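Local coordinates for peroxinectin A (Dictyostelium discoideum, PDB 6ERC), which uses hydrogen peroxide to oxidise phenolic donors, iodide and thiocyanate as a secreted haem peroxidase of a social amoeba, at residues D70-M74 with S306-P310; E295-F301 with F454-I458; E354-I358 with L440-H444. The contacts are given in a common frame with arbitrary orientation. Residues are numbered along the deposited sequence.

Contact 1: D70-M74 with S306-P310; sequences DMFNM and SEVGP. With CA (calcium ion), chain G; HEM (protoporphyrin IX containing Fe), chain F.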
loop_
_atom_site.group_PDB
_atom_site.type_symbol
_atom_site.label_atom_id
_atom_site.label_comp_id
_atom_site.label_asym_id
_atom_site.label_seq_id
_atom_site.Cartn_x
_atom_site.Cartn_y
_atom_site.Cartn_z
ATOM N N ASP A 70 7.196 2.804 -13.011
ATOM C CA ASP A 70 5.851 2.868 -12.453
ATOM C C ASP A 70 5.419 1.515 -11.907
ATOM O O ASP A 70 4.695 1.450 -10.907
ATOM C CB ASP A 70 4.860 3.350 -13.513
ATOM C CG ASP A 70 5.105 4.789 -13.937
ATOM O OD1 ASP A 70 5.514 5.608 -13.083
ATOM O OD2 ASP A 70 4.884 5.100 -15.128
ATOM N N MET A 71 5.853 0.425 -12.549
ATOM C CA MET A 71 5.512 -0.908 -12.067
ATOM C C MET A 71 6.034 -1.146 -10.656
ATOM O O MET A 71 5.433 -1.912 -9.894
ATOM C CB MET A 71 6.067 -1.964 -13.026
ATOM C CG MET A 71 5.784 -3.403 -12.616
ATOM S SD MET A 71 4.023 -3.781 -12.497
ATOM C CE MET A 71 3.617 -4.033 -14.222
ATOM N N PHE A 72 7.147 -0.504 -10.290
ATOM C CA PHE A 72 7.710 -0.686 -8.955
ATOM C C PHE A 72 6.753 -0.188 -7.878
ATOM O O PHE A 72 6.545 -0.859 -6.860
ATOM C CB PHE A 72 9.058 0.029 -8.849
ATOM C CG PHE A 72 9.607 0.084 -7.451
ATOM C CD1 PHE A 72 10.196 -1.029 -6.878
ATOM C CD2 PHE A 72 9.538 1.253 -6.711
ATOM C CE1 PHE A 72 10.702 -0.980 -5.592
ATOM C CE2 PHE A 72 10.042 1.309 -5.425
ATOM C CZ PHE A 72 10.625 0.192 -4.866
ATOM N N ASN A 73 6.166 0.995 -8.074
ATOM C CA ASN A 73 5.241 1.507 -7.072
ATOM C C ASN A 73 3.860 0.881 -7.201
ATOM O O ASN A 73 3.104 0.876 -6.224
ATOM C CB ASN A 73 5.159 3.041 -7.143
ATOM C CG ASN A 73 4.267 3.547 -8.258
ATOM O OD1 ASN A 73 3.047 3.371 -8.230
ATOM N ND2 ASN A 73 4.870 4.225 -9.227
ATOM N N MET A 74 3.524 0.333 -8.370
ATOM C CA MET A 74 2.301 -0.454 -8.482
ATOM C C MET A 74 2.379 -1.708 -7.621
ATOM O O MET A 74 1.382 -2.118 -7.015
ATOM C CB MET A 74 2.040 -0.815 -9.942
ATOM C CG MET A 74 1.580 0.359 -10.789
ATOM S SD MET A 74 -0.003 1.039 -10.241
ATOM C CE MET A 74 -0.218 2.367 -11.420
ATOM N N SER A 306 4.889 9.983 -3.002
ATOM C CA SER A 306 5.877 10.856 -3.624
ATOM C C SER A 306 6.319 10.326 -4.984
ATOM O O SER A 306 6.624 11.110 -5.892
ATOM C CB SER A 306 7.084 10.999 -2.701
ATOM O OG SER A 306 7.998 11.958 -3.198
ATOM N N GLU A 307 6.378 9.001 -5.142
ATOM C CA GLU A 307 6.960 8.392 -6.334
ATOM C C GLU A 307 5.959 8.167 -7.464
ATOM O O GLU A 307 6.375 7.822 -8.575
ATOM C CB GLU A 307 7.630 7.057 -5.966
ATOM C CG GLU A 307 6.694 5.856 -5.901
ATOM C CD GLU A 307 7.317 4.645 -5.222
ATOM O OE1 GLU A 307 8.540 4.432 -5.370
ATOM O OE2 GLU A 307 6.578 3.906 -4.538
ATOM N N VAL A 308 4.665 8.359 -7.221
ATOM C CA VAL A 308 3.665 8.213 -8.273
ATOM C C VAL A 308 3.844 9.335 -9.289
ATOM O O VAL A 308 3.778 10.520 -8.943
ATOM C CB VAL A 308 2.250 8.225 -7.680
ATOM C CG1 VAL A 308 1.192 8.297 -8.776
ATOM C CG2 VAL A 308 2.034 7.003 -6.810
ATOM N N GLY A 309 4.061 8.968 -10.547
ATOM C CA GLY A 309 4.114 9.935 -11.620
ATOM C C GLY A 309 2.734 10.397 -12.022
ATOM O O GLY A 309 1.706 9.811 -11.653
ATOM N N PRO A 310 2.687 11.479 -12.804
ATOM C CA PRO A 310 1.383 12.060 -13.157
ATOM C C PRO A 310 0.655 11.343 -14.280
ATOM O O PRO A 310 -0.570 11.496 -14.384
ATOM C CB PRO A 310 1.743 13.491 -13.568
ATOM C CG PRO A 310 3.127 13.390 -14.094
ATOM C CD PRO A 310 3.808 12.290 -13.313
HETATM CA CA CA G . 8.075 13.011 -5.280
HETATM C CHA HEM F . -2.915 4.805 1.975
HETATM C CHB HEM F . -4.124 6.377 -2.434
HETATM C CHC HEM F . 0.073 4.644 -4.180
HETATM C CHD HEM F . 1.372 3.293 0.286
HETATM C C1A HEM F . -3.572 5.433 0.946
HETATM C C2A HEM F . -4.774 6.219 1.068
HETATM C C3A HEM F . -5.115 6.660 -0.146
HETATM C C4A HEM F . -4.133 6.158 -1.081
HETATM C CMA HEM F . -6.332 7.537 -0.513
HETATM C CAA HEM F . -5.501 6.492 2.395
HETATM C CBA HEM F . -5.336 7.976 2.689
HETATM C CGA HEM F . -5.493 8.227 4.166
HETATM O O1A HEM F . -4.663 7.716 4.961
HETATM O O2A HEM F . -6.445 8.951 4.551
HETATM C C1B HEM F . -3.102 6.023 -3.281
HETATM C C2B HEM F . -3.093 6.253 -4.705
HETATM C C3B HEM F . -1.938 5.772 -5.196
HETATM C C4B HEM F . -1.178 5.225 -4.090
HETATM C CMB HEM F . -4.262 6.934 -5.443
HETATM C CAB HEM F . -1.412 5.764 -6.650
HETATM C CBB HEM F . -2.062 6.339 -7.667
HETATM C C1C HEM F . 0.802 4.133 -3.128
HETATM C C2C HEM F . 2.124 3.535 -3.204
HETATM C C3C HEM F . 2.482 3.158 -1.958
HETATM C C4C HEM F . 1.392 3.512 -1.074
HETATM C CMC HEM F . 2.889 3.417 -4.540
HETATM C CAC HEM F . 3.753 2.475 -1.389
HETATM C CBC HEM F . 4.817 2.087 -2.096
HETATM C C1D HEM F . 0.309 3.545 1.120
HETATM C C2D HEM F . 0.221 3.175 2.514
HETATM C C3D HEM F . -0.958 3.605 2.973
HETATM C C4D HEM F . -1.665 4.241 1.889
HETATM C CMD HEM F . 1.327 2.445 3.304
HETATM C CAD HEM F . -1.535 3.439 4.390
HETATM C CBD HEM F . -2.072 2.012 4.444
HETATM C CGD HEM F . -3.302 1.924 5.315
HETATM O O1D HEM F . -4.417 2.193 4.799
HETATM O O2D HEM F . -3.185 1.580 6.518
HETATM N NA HEM F . -3.206 5.414 -0.382
HETATM N NB HEM F . -1.921 5.395 -2.937
HETATM N NC HEM F . 0.389 4.099 -1.814
HETATM N ND HEM F . -0.859 4.191 0.773
HETATM FE FE HEM F . -1.405 4.735 -1.068
HETATM O O HOH W 1 3.979 6.224 -11.193
HETATM O O HOH W 2 7.216 1.033 -4.333
HETATM O O HOH W 3 6.483 13.698 -6.907
HETATM O O HOH W 4 9.441 14.061 -6.877
#

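Contact 2: E295-F301 with F454-I458; sequences EFTTTAF and FYLII. With HEM (protoporphyrin IX containing Fe), chain F.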
loop_
_atom_site.group_PDB
_atom_site.type_symbol
_atom_site.label_atom_id
_atom_site.label_comp_id
_atom_site.label_asym_id
_atom_site.label_seq_id
_atom_site.Cartn_x
_atom_site.Cartn_y
_atom_site.Cartn_z
ATOM N N GLU A 295 3.873 2.857 12.756
ATOM C CA GLU A 295 4.752 3.762 12.026
ATOM C C GLU A 295 4.996 3.278 10.604
ATOM O O GLU A 295 5.199 4.097 9.702
ATOM C CB GLU A 295 6.082 3.918 12.763
ATOM C CG GLU A 295 5.965 4.479 14.177
ATOM C CD GLU A 295 5.539 3.431 15.193
ATOM O OE1 GLU A 295 5.149 2.318 14.779
ATOM O OE2 GLU A 295 5.599 3.720 16.407
ATOM N N PHE A 296 4.982 1.961 10.388
ATOM C CA PHE A 296 5.222 1.414 9.055
ATOM C C PHE A 296 4.145 1.870 8.081
ATOM O O PHE A 296 4.437 2.494 7.055
ATOM C CB PHE A 296 5.279 -0.114 9.124
ATOM C CG PHE A 296 5.369 -0.787 7.777
ATOM C CD1 PHE A 296 6.593 -0.951 7.146
ATOM C CD2 PHE A 296 4.231 -1.270 7.149
ATOM C CE1 PHE A 296 6.678 -1.574 5.909
ATOM C CE2 PHE A 296 4.312 -1.896 5.910
ATOM C CZ PHE A 296 5.536 -2.047 5.293
ATOM N N THR A 297 2.885 1.568 8.389
ATOM C CA THR A 297 1.808 1.879 7.459
ATOM C C THR A 297 1.453 3.360 7.465
ATOM O O THR A 297 1.102 3.912 6.417
ATOM C CB THR A 297 0.574 1.032 7.788
ATOM O OG1 THR A 297 -0.411 1.203 6.764
ATOM C CG2 THR A 297 -0.030 1.417 9.129
ATOM N N THR A 298 1.548 4.022 8.619
ATOM C CA THR A 298 1.147 5.422 8.705
ATOM C C THR A 298 2.217 6.357 8.155
ATOM O O THR A 298 1.892 7.369 7.525
ATOM C CB THR A 298 0.831 5.789 10.156
ATOM O OG1 THR A 298 -0.067 4.822 10.716
ATOM C CG2 THR A 298 0.195 7.169 10.231
ATOM N N THR A 299 3.496 6.039 8.375
ATOM C CA THR A 299 4.581 6.978 8.092
ATOM C C THR A 299 5.539 6.446 7.035
ATOM O O THR A 299 5.597 7.003 5.936
ATOM C CB THR A 299 5.322 7.305 9.391
ATOM O OG1 THR A 299 4.374 7.583 10.431
ATOM C CG2 THR A 299 6.230 8.515 9.198
ATOM N N ALA A 300 6.301 5.393 7.329
ATOM C CA ALA A 300 7.421 5.015 6.473
ATOM C C ALA A 300 6.953 4.601 5.081
ATOM O O ALA A 300 7.402 5.153 4.072
ATOM C CB ALA A 300 8.217 3.887 7.131
ATOM N N PHE A 301 6.055 3.623 5.006
ATOM C CA PHE A 301 5.715 3.028 3.720
ATOM C C PHE A 301 4.774 3.885 2.883
ATOM O O PHE A 301 4.419 3.475 1.773
ATOM C CB PHE A 301 5.095 1.645 3.926
ATOM C CG PHE A 301 5.274 0.730 2.754
ATOM C CD1 PHE A 301 6.492 0.119 2.524
ATOM C CD2 PHE A 301 4.231 0.486 1.879
ATOM C CE1 PHE A 301 6.666 -0.723 1.443
ATOM C CE2 PHE A 301 4.400 -0.357 0.797
ATOM C CZ PHE A 301 5.619 -0.961 0.580
ATOM N N PHE A 454 13.106 6.038 7.230
ATOM C CA PHE A 454 12.155 5.150 6.573
ATOM C C PHE A 454 12.777 3.785 6.299
ATOM O O PHE A 454 12.108 2.753 6.416
ATOM C CB PHE A 454 11.656 5.790 5.274
ATOM C CG PHE A 454 10.649 6.898 5.475
ATOM C CD1 PHE A 454 10.314 7.346 6.743
ATOM C CD2 PHE A 454 10.025 7.478 4.383
ATOM C CE1 PHE A 454 9.382 8.354 6.913
ATOM C CE2 PHE A 454 9.095 8.486 4.549
ATOM C CZ PHE A 454 8.774 8.923 5.815
ATOM N N TYR A 455 14.062 3.760 5.939
ATOM C CA TYR A 455 14.758 2.495 5.729
ATOM C C TYR A 455 14.638 1.594 6.952
ATOM O O TYR A 455 14.317 0.405 6.839
ATOM C CB TYR A 455 16.226 2.774 5.407
ATOM C CG TYR A 455 17.070 1.555 5.119
ATOM C CD1 TYR A 455 17.562 0.765 6.148
ATOM C CD2 TYR A 455 17.401 1.214 3.817
ATOM C CE1 TYR A 455 18.344 -0.340 5.887
ATOM C CE2 TYR A 455 18.182 0.111 3.546
ATOM C CZ TYR A 455 18.652 -0.663 4.583
ATOM O OH TYR A 455 19.434 -1.764 4.316
ATOM N N LEU A 456 14.891 2.152 8.138
ATOM C CA LEU A 456 14.889 1.346 9.354
ATOM C C LEU A 456 13.495 0.811 9.662
ATOM O O LEU A 456 13.346 -0.349 10.063
ATOM C CB LEU A 456 15.423 2.172 10.523
ATOM C CG LEU A 456 15.858 1.407 11.776
ATOM C CD1 LEU A 456 16.932 2.189 12.514
ATOM C CD2 LEU A 456 14.682 1.126 12.700
ATOM N N ILE A 457 12.461 1.636 9.480
ATOM C CA ILE A 457 11.103 1.198 9.788
ATOM C C ILE A 457 10.662 0.109 8.816
ATOM O O ILE A 457 10.027 -0.877 9.213
ATOM C CB ILE A 457 10.142 2.401 9.770
ATOM C CG1 ILE A 457 10.565 3.437 10.817
ATOM C CG2 ILE A 457 8.707 1.951 10.036
ATOM C CD1 ILE A 457 9.941 4.800 10.623
ATOM N N ILE A 458 10.987 0.265 7.532
ATOM C CA ILE A 458 10.590 -0.728 6.541
ATOM C C ILE A 458 11.357 -2.027 6.758
ATOM O O ILE A 458 10.779 -3.120 6.746
ATOM C CB ILE A 458 10.798 -0.177 5.120
ATOM C CG1 ILE A 458 9.864 1.011 4.877
ATOM C CG2 ILE A 458 10.540 -1.263 4.082
ATOM C CD1 ILE A 458 10.200 1.815 3.638
HETATM C CHA HEM F . -2.915 4.805 1.975
HETATM C CHB HEM F . -4.124 6.377 -2.434
HETATM C CHC HEM F . 0.073 4.644 -4.180
HETATM C CHD HEM F . 1.372 3.293 0.286
HETATM C C1A HEM F . -3.572 5.433 0.946
HETATM C C2A HEM F . -4.774 6.219 1.068
HETATM C C3A HEM F . -5.115 6.660 -0.146
HETATM C C4A HEM F . -4.133 6.158 -1.081
HETATM C CMA HEM F . -6.332 7.537 -0.513
HETATM C CAA HEM F . -5.501 6.492 2.395
HETATM C CBA HEM F . -5.336 7.976 2.689
HETATM C CGA HEM F . -5.493 8.227 4.166
HETATM O O1A HEM F . -4.663 7.716 4.961
HETATM O O2A HEM F . -6.445 8.951 4.551
HETATM C C1B HEM F . -3.102 6.023 -3.281
HETATM C C2B HEM F . -3.093 6.253 -4.705
HETATM C C3B HEM F . -1.938 5.772 -5.196
HETATM C C4B HEM F . -1.178 5.225 -4.090
HETATM C CMB HEM F . -4.262 6.934 -5.443
HETATM C CAB HEM F . -1.412 5.764 -6.650
HETATM C CBB HEM F . -2.062 6.339 -7.667
HETATM C C1C HEM F . 0.802 4.133 -3.128
HETATM C C2C HEM F . 2.124 3.535 -3.204
HETATM C C3C HEM F . 2.482 3.158 -1.958
HETATM C C4C HEM F . 1.392 3.512 -1.074
HETATM C CMC HEM F . 2.889 3.417 -4.540
HETATM C CAC HEM F . 3.753 2.475 -1.389
HETATM C CBC HEM F . 4.817 2.087 -2.096
HETATM C C1D HEM F . 0.309 3.545 1.120
HETATM C C2D HEM F . 0.221 3.175 2.514
HETATM C C3D HEM F . -0.958 3.605 2.973
HETATM C C4D HEM F . -1.665 4.241 1.889
HETATM C CMD HEM F . 1.327 2.445 3.304
HETATM C CAD HEM F . -1.535 3.439 4.390
HETATM C CBD HEM F . -2.072 2.012 4.444
HETATM C CGD HEM F . -3.302 1.924 5.315
HETATM O O1D HEM F . -4.417 2.193 4.799
HETATM O O2D HEM F . -3.185 1.580 6.518
HETATM N NA HEM F . -3.206 5.414 -0.382
HETATM N NB HEM F . -1.921 5.395 -2.937
HETATM N NC HEM F . 0.389 4.099 -1.814
HETATM N ND HEM F . -0.859 4.191 0.773
HETATM FE FE HEM F . -1.405 4.735 -1.068
#

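Contact 3: E354-I358 with L440-H444; sequences ENIDI and LAEDH. With CA (calcium ion), chain G.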
loop_
_atom_site.group_PDB
_atom_site.type_symbol
_atom_site.label_atom_id
_atom_site.label_comp_id
_atom_site.label_asym_id
_atom_site.label_seq_id
_atom_site.Cartn_x
_atom_site.Cartn_y
_atom_site.Cartn_z
ATOM N N GLU A 354 8.392 8.770 -10.392
ATOM C CA GLU A 354 8.802 10.020 -9.773
ATOM C C GLU A 354 9.750 9.746 -8.605
ATOM O O GLU A 354 9.818 8.635 -8.076
ATOM C CB GLU A 354 7.562 10.781 -9.301
ATOM C CG GLU A 354 7.725 12.279 -9.164
ATOM C CD GLU A 354 8.175 12.949 -10.442
ATOM O OE1 GLU A 354 7.421 12.872 -11.437
ATOM O OE2 GLU A 354 9.276 13.543 -10.450
ATOM N N ASN A 355 10.491 10.778 -8.207
ATOM C CA ASN A 355 11.461 10.632 -7.132
ATOM C C ASN A 355 10.771 10.639 -5.774
ATOM O O ASN A 355 9.713 11.248 -5.594
ATOM C CB ASN A 355 12.493 11.754 -7.185
ATOM C CG ASN A 355 13.759 11.417 -6.424
ATOM O OD1 ASN A 355 14.363 10.367 -6.633
ATOM N ND2 ASN A 355 14.164 12.308 -5.532
ATOM N N ILE A 356 11.383 9.958 -4.812
ATOM C CA ILE A 356 10.871 9.913 -3.448
ATOM C C ILE A 356 11.490 11.079 -2.694
ATOM O O ILE A 356 12.676 11.057 -2.350
ATOM C CB ILE A 356 11.175 8.576 -2.765
ATOM C CG1 ILE A 356 10.400 7.453 -3.455
ATOM C CG2 ILE A 356 10.783 8.633 -1.289
ATOM C CD1 ILE A 356 10.998 6.083 -3.257
ATOM N N ASP A 357 10.682 12.096 -2.436
ATOM C CA ASP A 357 11.140 13.344 -1.854
ATOM C C ASP A 357 9.918 14.043 -1.272
ATOM O O ASP A 357 8.835 13.457 -1.187
ATOM C CB ASP A 357 11.866 14.174 -2.914
ATOM C CG ASP A 357 11.092 14.252 -4.209
ATOM O OD1 ASP A 357 9.853 14.096 -4.170
ATOM O OD2 ASP A 357 11.719 14.453 -5.266
ATOM N N ILE A 358 10.080 15.301 -0.866
ATOM C CA ILE A 358 8.965 16.001 -0.243
ATOM C C ILE A 358 7.850 16.305 -1.234
ATOM O O ILE A 358 6.738 16.640 -0.817
ATOM C CB ILE A 358 9.450 17.300 0.427
ATOM C CG1 ILE A 358 10.110 18.226 -0.599
ATOM C CG2 ILE A 358 10.406 16.973 1.564
ATOM C CD1 ILE A 358 10.356 19.627 -0.087
ATOM N N LEU A 440 10.896 11.825 4.531
ATOM C CA LEU A 440 10.914 12.078 3.095
ATOM C C LEU A 440 12.052 13.012 2.707
ATOM O O LEU A 440 12.648 12.859 1.634
ATOM C CB LEU A 440 9.574 12.661 2.655
ATOM C CG LEU A 440 8.442 11.642 2.567
ATOM C CD1 LEU A 440 7.104 12.325 2.370
ATOM C CD2 LEU A 440 8.706 10.661 1.438
ATOM N N ALA A 441 12.366 13.988 3.563
ATOM C CA ALA A 441 13.373 14.988 3.228
ATOM C C ALA A 441 14.792 14.439 3.307
ATOM O O ALA A 441 15.715 15.069 2.779
ATOM C CB ALA A 441 13.235 16.196 4.156
ATOM N N GLU A 442 14.985 13.290 3.947
ATOM C CA GLU A 442 16.316 12.733 4.123
ATOM C C GLU A 442 16.923 12.329 2.785
ATOM O O GLU A 442 16.223 12.070 1.800
ATOM C CB GLU A 442 16.271 11.517 5.049
ATOM C CG GLU A 442 15.878 11.840 6.480
ATOM C CD GLU A 442 15.804 10.611 7.363
ATOM O OE1 GLU A 442 15.963 9.486 6.842
ATOM O OE2 GLU A 442 15.588 10.775 8.583
ATOM N N ASP A 443 18.251 12.278 2.760
ATOM C CA ASP A 443 18.960 11.709 1.624
ATOM C C ASP A 443 18.766 10.197 1.600
ATOM O O ASP A 443 18.703 9.547 2.647
ATOM C CB ASP A 443 20.449 12.047 1.704
ATOM C CG ASP A 443 20.700 13.534 1.842
ATOM O OD1 ASP A 443 19.991 14.321 1.182
ATOM O OD2 ASP A 443 21.603 13.914 2.617
ATOM N N HIS A 444 18.668 9.637 0.398
ATOM C CA HIS A 444 18.460 8.202 0.262
ATOM C C HIS A 444 19.693 7.431 0.717
ATOM O O HIS A 444 20.830 7.805 0.416
ATOM C CB HIS A 444 18.134 7.846 -1.187
ATOM C CG HIS A 444 16.845 8.426 -1.677
ATOM N ND1 HIS A 444 16.484 8.417 -3.007
ATOM C CD2 HIS A 444 15.829 9.029 -1.016
ATOM C CE1 HIS A 444 15.302 8.993 -3.145
ATOM N NE2 HIS A 444 14.883 9.373 -1.951
HETATM CA CA CA G . 8.075 13.011 -5.280
HETATM O O HOH W 4 9.441 14.061 -6.877
HETATM O O HOH W 5 12.848 15.456 -0.290
HETATM O O HOH W 3 6.483 13.698 -6.907
#

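Contact 1: D70-M74 with S306-P310
One edge of the haem pocket in the animal haem peroxidase fold is formed here, where the N-terminal part of helix 70-80 meets the segment leading out of the short helix 304-307. N73, E307 and V308 belong to the pocket: N73 O lies 3.1 Å from the porphyrin methyl CMC, E307 OE2 3.5 Å from the vinyl carbon CBC, and V308 CG2 3.7 Å from CAB of another vinyl group. N73 and E307 make most of the contact. The E307 carboxylate reaches across to helix 70-80, with OE2 3.1 Å from N73 CB and OE1 3.5 Å from F72 CE2 at the ring edge, while V308 CG2 comes within 4.0 Å of N73 OD1. No direct hydrogen bond joins the segments; two waters bridge them. Water 2 donates to F72 O (3.2 Å) and to E307 OE2 (3.0 Å). N73 ND2 is also hydrogen-bonded to E353, and the F72 ring stacks on Y270. At the far end S306 binds the calcium ion through O (2.5 Å) and OG (2.3 Å). Water 1 donates to D70 OD1 at 2.5 Å and accepts from N73 ND2 at 2.9 Å and G309 N at 2.8 Å.

Contact 2: E295-F301 with F454-I458
Two helices of the largely helical animal haem peroxidase fold, 294-300 and 452-467, pack nearly antiparallel here, their local axes 9.8 Å apart at 155°. The small side chain of A300 makes the hollow into which the second helix fits. I457 is the main bump: its CG2 presses into the dip between consecutive turns, 3.5 Å from A300 CB, 3.7 Å from F296 CA and 4.0 Å from E295 C. Beside it I458 fills a second recess, its CG1 4.0 Å from A300 CB and 4.2 Å from both F296 CE1 and F301 CD1. F454 lays its ring flat on A300, whose CA makes a CH-pi contact 3.8 Å from the ring centroid. Helix 294-300 widens into a pi-type turn, with A300 N hydrogen-bonded to E295 O (2.9 Å) and F301 N to F296 O (2.8 Å). No hydrogen bond crosses this mostly apolar interface, although A300 O lies over the F454 ring face, 3.5 Å from CD2. The E295 carboxylate turns off to the backbone amides of L29 and A30. Toward the haem, F301 O comes 3.4 Å from CAC and T297 OG1 donates to the propionate oxygen O2D at 2.8 Å.

Contact 3: E354-I358 with L440-H444
A calcium-binding loop between helices 342-350 and 362-365 of the animal haem peroxidase fold rests here on the C-terminal part of helix 435-441 and the residues after it. Three residues account for most of the buried surface: L440, H444 and I356. L440 points straight at the loop, its backbone passing close to D357, with L440 O 3.8 Å from D357 CA; its CD2 meets I356 CG2 at 4.0 Å, and F454 and F56 pack against its side chain from neighbouring helices. H444 supplies the direct polar link. Its NE2 donates a hydrogen bond of 2.8 Å to I356 O, which lies near the plane of the imidazole, while ND1 is held on the other side of the ring by E66; the ring thus joins the loop to a third part of the chain. I356, whose side chain also touches F303 and C449, is therefore fixed at its carbonyl by H444 and at its side chain by L440. The residues flanking I356 face the metal: N355 O and D357 OD1 each bind calcium at 2.4 Å, in a sphere completed by S306, Y359 and two waters. N355 ND2 also donates to D357 OD2 at 3.3 Å, tying the two ligand residues together, and N355 OD1 accepts from the backbone of K65. Further along, I358 CG2 packs on A441 CB at 3.9 Å, with I419 touching both residues. The backbones are bridged there by water 5, which accepts from I358 N at 2.8 Å and donates to L440 O at 3.2 Å.

Calcium couples contact 1 to contact 3: S306 from one and N355 and D357 from the other share the ion and waters 3 and 4. Their centres are about 13 Å apart, and the segments also meet directly, with probable hydrogen bonds from S306 OG to D357 O (2.6 Å) and between E307 O and E354 N (2.9 Å). Contacts 1 and 2, whose centres lie about 17 Å apart, do not touch but both border the haem; helices 294-300 and 304-307 follow one another in the chain. Contact 3 meets contact 2 where F454 CE2 packs 3.8 Å from L440 CG. The side chain of F301 lies about 8 Å from that of H81, the predicted proton acceptor, and that of N73 about 10 Å.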